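Local structure of conserved hypothetical protein (Pseudomonas aeruginosa PAO1, 1TE5) at residues P118-P123 against L136-R141; A112-K117 against E130-D135. The protein is of unknown function but, as a class-II member of the glutamine amidotransferases, probably hydrolyses glutamine and passes the ammonia to an acceptor. All coordinates share one frame; numbering follows the deposited sequence.

Interaction 1: residues P118-P123 against L136-R141; sequences PGFYRP and LLNRVR
Tyr121 lays its ring across the side chain of Leu137, and this CH-pi packing is the apolar centre of the contact. Leu137 CB sits 3.9 Å from the ring centroid, 28° off the normal, and comes to 3.5 Å from Tyr121 CD1; on the same face Leu137 CD1 stands over the middle of the ring, so the leucine meets one face of the ring with both its CB and one methyl. The Asn138 amide lies at the rim of the same ring, its plane 26° from that of the tyrosine, and its CG is 3.8 Å from Tyr121 N, beside the backbone of Gly119 and Phe120. One helical turn after Leu137, Arg141 turns its CG anti to the backbone N (chi1 177°), which sets that methylene over a face of Phe120, 4.3 Å from the ring centroid. In this class-II glutamine amidotransferase domain of the NTN clan, a loop folded back on the helix it leads into, helix 128-143, thereby lays two successive aromatic residues on it. Farther out, Tyr121 OH is hydrogen-bonded to Glu97 O on strand 94-98, and Leu98 of that strand packs on Tyr121, Leu137 and Arg141 together. The second subunit also reaches this contact: its Arg141 NH1 is hydrogen-bonded to Phe120 O, its Phe120 ring meets Tyr121, and its Glu146 forms a salt bridge with Arg122.

Interaction 2: residues A112-K117 against E130-D135; sequences ADFQPK and EAAFCD
Phe114 reaches from the loop to the helix surface, where its ring meets Ala131 and Ala132. From CB the side chain runs anti to the backbone N (chi1 -169°), which directs CG toward the helix. Neither CB nor CG touches it; the leading atom is CE1, 3.7 Å from Ala132 CA and 3.9 Å from Ala132 CB. The same CE1 approaches Ala131 C at 4.0 Å, with that carbon lying at the ring edge and near its plane. CZ, the tip, follows at 4.0 Å from Ala132 CA. Pro116 of the same loop lays its CD against one face of the ring, toward the rim, and Tyr164 of helix 150-165 meets the phenylalanine nearly perpendicularly. Pro116 also makes its own approach: its CB is 3.2 Å from Asp135 OD1, while CG lies 4.0 Å from Ala131 O. The other carboxylate oxygen, Asp135 OD2, is hydrogen-bonded with Tyr164 OH and in a salt bridge with Arg139 NE. Lys117 NZ stands 4.8 Å from Asp135 OD1, not in contact, though the opposite charges may attract weakly. The arrangement is loop-on-helix packing, in which a phenylalanine bears on Ala131 and Ala132 and a proline on Ala131 and Asp135 of helix 128-143 in a class-II amidotransferase domain.

In the fold
Interactions 1 and 2 share helix 128-143 and one continuous loop, 112-123, which lies along it, and their centres are 9 Å apart. Their segments alternate in the chain: 112-117 meets the earlier helical turns and 118-123 the later ones. They join directly where the loop returns toward the helix start, with Tyr121 O 3.6 Å from Cys134 CB and Pro123 CA 3.4 Å from Glu130 OE2. The centre of interaction 1 lies about 19 Å, and that of interaction 2 about 18 Å, from the centre of the chain. Five residues of interaction 1 lie within reach of the second subunit, against one of interaction 2, Glu130, which packs on Tyr102 of the second subunit.

Interaction 1: residues P118-P123 against L136-R141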
loop_
_atom_site.group_PDB
_atom_site.type_symbol
_atom_site.label_atom_id
_atom_site.label_comp_id
_atom_site.label_asym_id
_atom_site.label_seq_id
_atom_site.Cartn_x
_atom_site.Cartn_y
_atom_site.Cartn_z
ATOM N N PRO A 118 -2.009 -22.535 9.436
ATOM C CA PRO A 118 -2.524 -21.179 9.650
ATOM C C PRO A 118 -1.962 -20.588 10.939
ATOM O O PRO A 118 -1.892 -21.271 11.966
ATOM C CB PRO A 118 -4.026 -21.408 9.742
ATOM C CG PRO A 118 -4.234 -22.545 8.809
ATOM C CD PRO A 118 -3.116 -23.476 9.203
ATOM N N GLY A 119 -1.563 -19.323 10.881
ATOM C CA GLY A 119 -0.988 -18.683 12.047
ATOM C C GLY A 119 -1.411 -17.245 12.200
ATOM O O GLY A 119 -2.509 -16.880 11.792
ATOM N N PHE A 120 -0.551 -16.454 12.842
ATOM C CA PHE A 120 -0.780 -15.032 13.095
ATOM C C PHE A 120 -1.163 -14.303 11.812
ATOM O O PHE A 120 -2.143 -13.550 11.773
ATOM C CB PHE A 120 0.490 -14.367 13.642
ATOM C CG PHE A 120 1.143 -15.107 14.783
ATOM C CD1 PHE A 120 0.567 -15.111 16.059
ATOM C CD2 PHE A 120 2.373 -15.759 14.588
ATOM C CE1 PHE A 120 1.205 -15.754 17.127
ATOM C CE2 PHE A 120 3.024 -16.405 15.639
ATOM C CZ PHE A 120 2.440 -16.402 16.918
ATOM N N TYR A 121 -0.304 -14.435 10.806
ATOM C CA TYR A 121 -0.517 -13.817 9.509
ATOM C C TYR A 121 -1.290 -14.767 8.609
ATOM O O TYR A 121 -1.011 -15.964 8.557
ATOM C CB TYR A 121 0.822 -13.462 8.859
ATOM C CG TYR A 121 1.656 -12.475 9.645
ATOM C CD1 TYR A 121 2.620 -12.914 10.555
ATOM C CD2 TYR A 121 1.500 -11.100 9.469
ATOM C CE1 TYR A 121 3.411 -12.012 11.268
ATOM C CE2 TYR A 121 2.289 -10.186 10.177
ATOM C CZ TYR A 121 3.241 -10.654 11.074
ATOM O OH TYR A 121 4.020 -9.766 11.779
ATOM N N ARG A 122 -2.278 -14.227 7.909
ATOM C CA ARG A 122 -3.086 -15.023 6.999
ATOM C C ARG A 122 -3.148 -14.331 5.640
ATOM O O ARG A 122 -3.166 -13.100 5.561
ATOM C CB ARG A 122 -4.502 -15.204 7.557
ATOM C CG ARG A 122 -4.567 -15.872 8.920
ATOM C CD ARG A 122 -6.004 -16.178 9.286
ATOM N NE ARG A 122 -6.143 -16.685 10.646
ATOM C CZ ARG A 122 -5.747 -17.885 11.049
ATOM N NH1 ARG A 122 -5.920 -18.250 12.309
ATOM N NH2 ARG A 122 -5.170 -18.718 10.197
ATOM N N PRO A 123 -3.084 -15.112 4.549
ATOM C CA PRO A 123 -3.150 -14.481 3.232
ATOM C C PRO A 123 -4.559 -13.938 2.941
ATOM O O PRO A 123 -5.567 -14.474 3.429
ATOM C CB PRO A 123 -2.764 -15.630 2.290
ATOM C CG PRO A 123 -3.265 -16.834 2.991
ATOM C CD PRO A 123 -2.849 -16.563 4.426
ATOM N N LEU A 136 6.362 -17.625 6.494
ATOM C CA LEU A 136 7.725 -17.208 6.814
ATOM C C LEU A 136 7.679 -16.162 7.916
ATOM O O LEU A 136 8.569 -16.101 8.765
ATOM C CB LEU A 136 8.419 -16.630 5.574
ATOM C CG LEU A 136 9.814 -16.007 5.712
ATOM C CD1 LEU A 136 10.576 -16.203 4.414
ATOM C CD2 LEU A 136 9.730 -14.525 6.078
ATOM N N LEU A 137 6.650 -15.318 7.855
ATOM C CA LEU A 137 6.441 -14.258 8.828
ATOM C C LEU A 137 6.061 -14.844 10.175
ATOM O O LEU A 137 6.414 -14.290 11.212
ATOM C CB LEU A 137 5.351 -13.290 8.339
ATOM C CG LEU A 137 5.763 -12.242 7.302
ATOM C CD1 LEU A 137 4.554 -11.474 6.848
ATOM C CD2 LEU A 137 6.792 -11.297 7.887
ATOM N N ASN A 138 5.336 -15.957 10.153
ATOM C CA ASN A 138 4.898 -16.630 11.372
ATOM C C ASN A 138 6.059 -17.293 12.093
ATOM O O ASN A 138 6.073 -17.379 13.320
ATOM C CB ASN A 138 3.825 -17.672 11.062
ATOM C CG ASN A 138 2.502 -17.047 10.675
ATOM O OD1 ASN A 138 1.625 -17.714 10.123
ATOM N ND2 ASN A 138 2.336 -15.770 10.987
ATOM N N ARG A 139 7.017 -17.786 11.313
ATOM C CA ARG A 139 8.201 -18.438 11.850
ATOM C C ARG A 139 9.133 -17.416 12.475
ATOM O O ARG A 139 9.848 -17.719 13.431
ATOM C CB ARG A 139 8.944 -19.166 10.740
ATOM C CG ARG A 139 8.134 -20.227 10.045
ATOM C CD ARG A 139 8.908 -20.749 8.866
ATOM N NE ARG A 139 8.240 -21.870 8.227
ATOM C CZ ARG A 139 8.866 -22.968 7.821
ATOM N NH1 ARG A 139 8.180 -23.947 7.244
ATOM N NH2 ARG A 139 10.180 -23.085 7.992
ATOM N N VAL A 140 9.202 -16.239 11.865
ATOM C CA VAL A 140 10.048 -15.165 12.379
ATOM C C VAL A 140 9.416 -14.594 13.645
ATOM O O VAL A 140 10.121 -14.300 14.605
ATOM C CB VAL A 140 10.262 -14.023 11.323
ATOM C CG1 VAL A 140 11.017 -12.851 11.922
ATOM C CG2 VAL A 140 11.040 -14.546 10.142
ATOM N N ARG A 141 8.095 -14.437 13.642
ATOM C CA ARG A 141 7.382 -13.897 14.794
ATOM C C ARG A 141 7.416 -14.863 15.986
ATOM O O ARG A 141 7.518 -14.433 17.137
ATOM C CB ARG A 141 5.934 -13.530 14.415
ATOM C CG ARG A 141 5.079 -13.014 15.584
ATOM C CD ARG A 141 4.483 -11.616 15.357
ATOM N NE ARG A 141 4.679 -10.653 16.444
ATOM C CZ ARG A 141 5.144 -9.408 16.293
ATOM N NH1 ARG A 141 5.281 -8.615 17.349
ATOM N NH2 ARG A 141 5.483 -8.951 15.094
#

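Interaction 2: residues A112-K117 against E130-D135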
loop_
_atom_site.group_PDB
_atom_site.type_symbol
_atom_site.label_atom_id
_atom_site.label_comp_id
_atom_site.label_asym_id
_atom_site.label_seq_id
_atom_site.Cartn_x
_atom_site.Cartn_y
_atom_site.Cartn_z
ATOM N N ALA A 112 4.345 -26.851 -5.158
ATOM C CA ALA A 112 3.395 -27.957 -5.211
ATOM C C ALA A 112 3.113 -28.521 -3.826
ATOM O O ALA A 112 4.022 -28.654 -3.003
ATOM C CB ALA A 112 3.915 -29.054 -6.121
ATOM N N ASP A 113 1.854 -28.879 -3.589
ATOM C CA ASP A 113 1.424 -29.439 -2.307
ATOM C C ASP A 113 1.937 -28.601 -1.131
ATOM O O ASP A 113 2.558 -29.120 -0.198
ATOM C CB ASP A 113 1.902 -30.891 -2.177
ATOM C CG ASP A 113 1.242 -31.625 -1.018
ATOM O OD1 ASP A 113 1.901 -31.820 0.031
ATOM O OD2 ASP A 113 0.058 -32.010 -1.165
ATOM N N PHE A 114 1.695 -27.295 -1.206
ATOM C CA PHE A 114 2.119 -26.374 -0.163
ATOM C C PHE A 114 0.911 -26.062 0.704
ATOM O O PHE A 114 -0.066 -25.478 0.233
ATOM C CB PHE A 114 2.681 -25.098 -0.786
ATOM C CG PHE A 114 3.376 -24.204 0.196
ATOM C CD1 PHE A 114 2.918 -22.912 0.417
ATOM C CD2 PHE A 114 4.476 -24.664 0.917
ATOM C CE1 PHE A 114 3.543 -22.087 1.344
ATOM C CE2 PHE A 114 5.110 -23.846 1.849
ATOM C CZ PHE A 114 4.642 -22.556 2.064
ATOM N N GLN A 115 0.987 -26.434 1.978
ATOM C CA GLN A 115 -0.120 -26.232 2.917
ATOM C C GLN A 115 0.331 -25.865 4.336
ATOM O O GLN A 115 0.071 -26.598 5.295
ATOM C CB GLN A 115 -0.995 -27.493 2.948
ATOM C CG GLN A 115 -0.240 -28.823 2.689
ATOM C CD GLN A 115 0.800 -29.175 3.759
ATOM O OE1 GLN A 115 0.568 -30.056 4.596
ATOM N NE2 GLN A 115 1.959 -28.506 3.714
ATOM N N PRO A 116 0.928 -24.679 4.503
ATOM C CA PRO A 116 1.402 -24.223 5.812
ATOM C C PRO A 116 0.298 -24.142 6.859
ATOM O O PRO A 116 -0.866 -23.920 6.525
ATOM C CB PRO A 116 1.974 -22.841 5.499
ATOM C CG PRO A 116 1.089 -22.364 4.400
ATOM C CD PRO A 116 0.999 -23.584 3.517
ATOM N N LYS A 117 0.665 -24.353 8.120
ATOM C CA LYS A 117 -0.301 -24.285 9.216
ATOM C C LYS A 117 -0.696 -22.828 9.452
ATOM O O LYS A 117 0.168 -21.966 9.639
ATOM C CB LYS A 117 0.306 -24.849 10.499
ATOM C CG LYS A 117 0.949 -26.214 10.342
ATOM C CD LYS A 117 1.742 -26.587 11.591
ATOM C CE LYS A 117 2.762 -25.512 11.945
ATOM N NZ LYS A 117 3.676 -25.229 10.809
ATOM N N GLU A 130 1.760 -15.733 -1.356
ATOM C CA GLU A 130 1.319 -15.037 -0.152
ATOM C C GLU A 130 1.228 -15.979 1.046
ATOM O O GLU A 130 1.435 -15.565 2.188
ATOM C CB GLU A 130 -0.022 -14.354 -0.393
ATOM C CG GLU A 130 -0.491 -13.503 0.764
ATOM C CD GLU A 130 -1.756 -12.742 0.456
ATOM O OE1 GLU A 130 -2.373 -12.995 -0.607
ATOM O OE2 GLU A 130 -2.125 -11.880 1.284
ATOM N N ALA A 131 0.856 -17.230 0.783
ATOM C CA ALA A 131 0.761 -18.238 1.832
ATOM C C ALA A 131 2.175 -18.479 2.375
ATOM O O ALA A 131 2.361 -18.704 3.573
ATOM C CB ALA A 131 0.178 -19.522 1.273
ATOM N N ALA A 132 3.156 -18.425 1.476
ATOM C CA ALA A 132 4.557 -18.611 1.825
ATOM C C ALA A 132 5.057 -17.410 2.608
ATOM O O ALA A 132 5.840 -17.566 3.548
ATOM C CB ALA A 132 5.401 -18.800 0.572
ATOM N N PHE A 133 4.637 -16.215 2.193
ATOM C CA PHE A 133 5.039 -14.973 2.857
ATOM C C PHE A 133 4.587 -14.944 4.319
ATOM O O PHE A 133 5.365 -14.621 5.224
ATOM C CB PHE A 133 4.443 -13.765 2.124
ATOM C CG PHE A 133 4.858 -12.431 2.695
ATOM C CD1 PHE A 133 4.028 -11.322 2.565
ATOM C CD2 PHE A 133 6.087 -12.281 3.346
ATOM C CE1 PHE A 133 4.413 -10.070 3.071
ATOM C CE2 PHE A 133 6.487 -11.037 3.859
ATOM C CZ PHE A 133 5.643 -9.925 3.718
ATOM N N CYS A 134 3.303 -15.197 4.525
ATOM C CA CYS A 134 2.727 -15.214 5.853
ATOM C C CYS A 134 3.382 -16.273 6.721
ATOM O O CYS A 134 3.732 -15.991 7.859
ATOM C CB CYS A 134 1.231 -15.463 5.770
ATOM S SG CYS A 134 0.356 -14.123 4.968
ATOM N N ASP A 135 3.558 -17.475 6.177
ATOM C CA ASP A 135 4.173 -18.571 6.915
ATOM C C ASP A 135 5.572 -18.206 7.394
ATOM O O ASP A 135 5.931 -18.469 8.552
ATOM C CB ASP A 135 4.232 -19.834 6.059
ATOM C CG ASP A 135 4.705 -21.047 6.843
ATOM O OD1 ASP A 135 3.949 -21.544 7.705
ATOM O OD2 ASP A 135 5.839 -21.498 6.600
#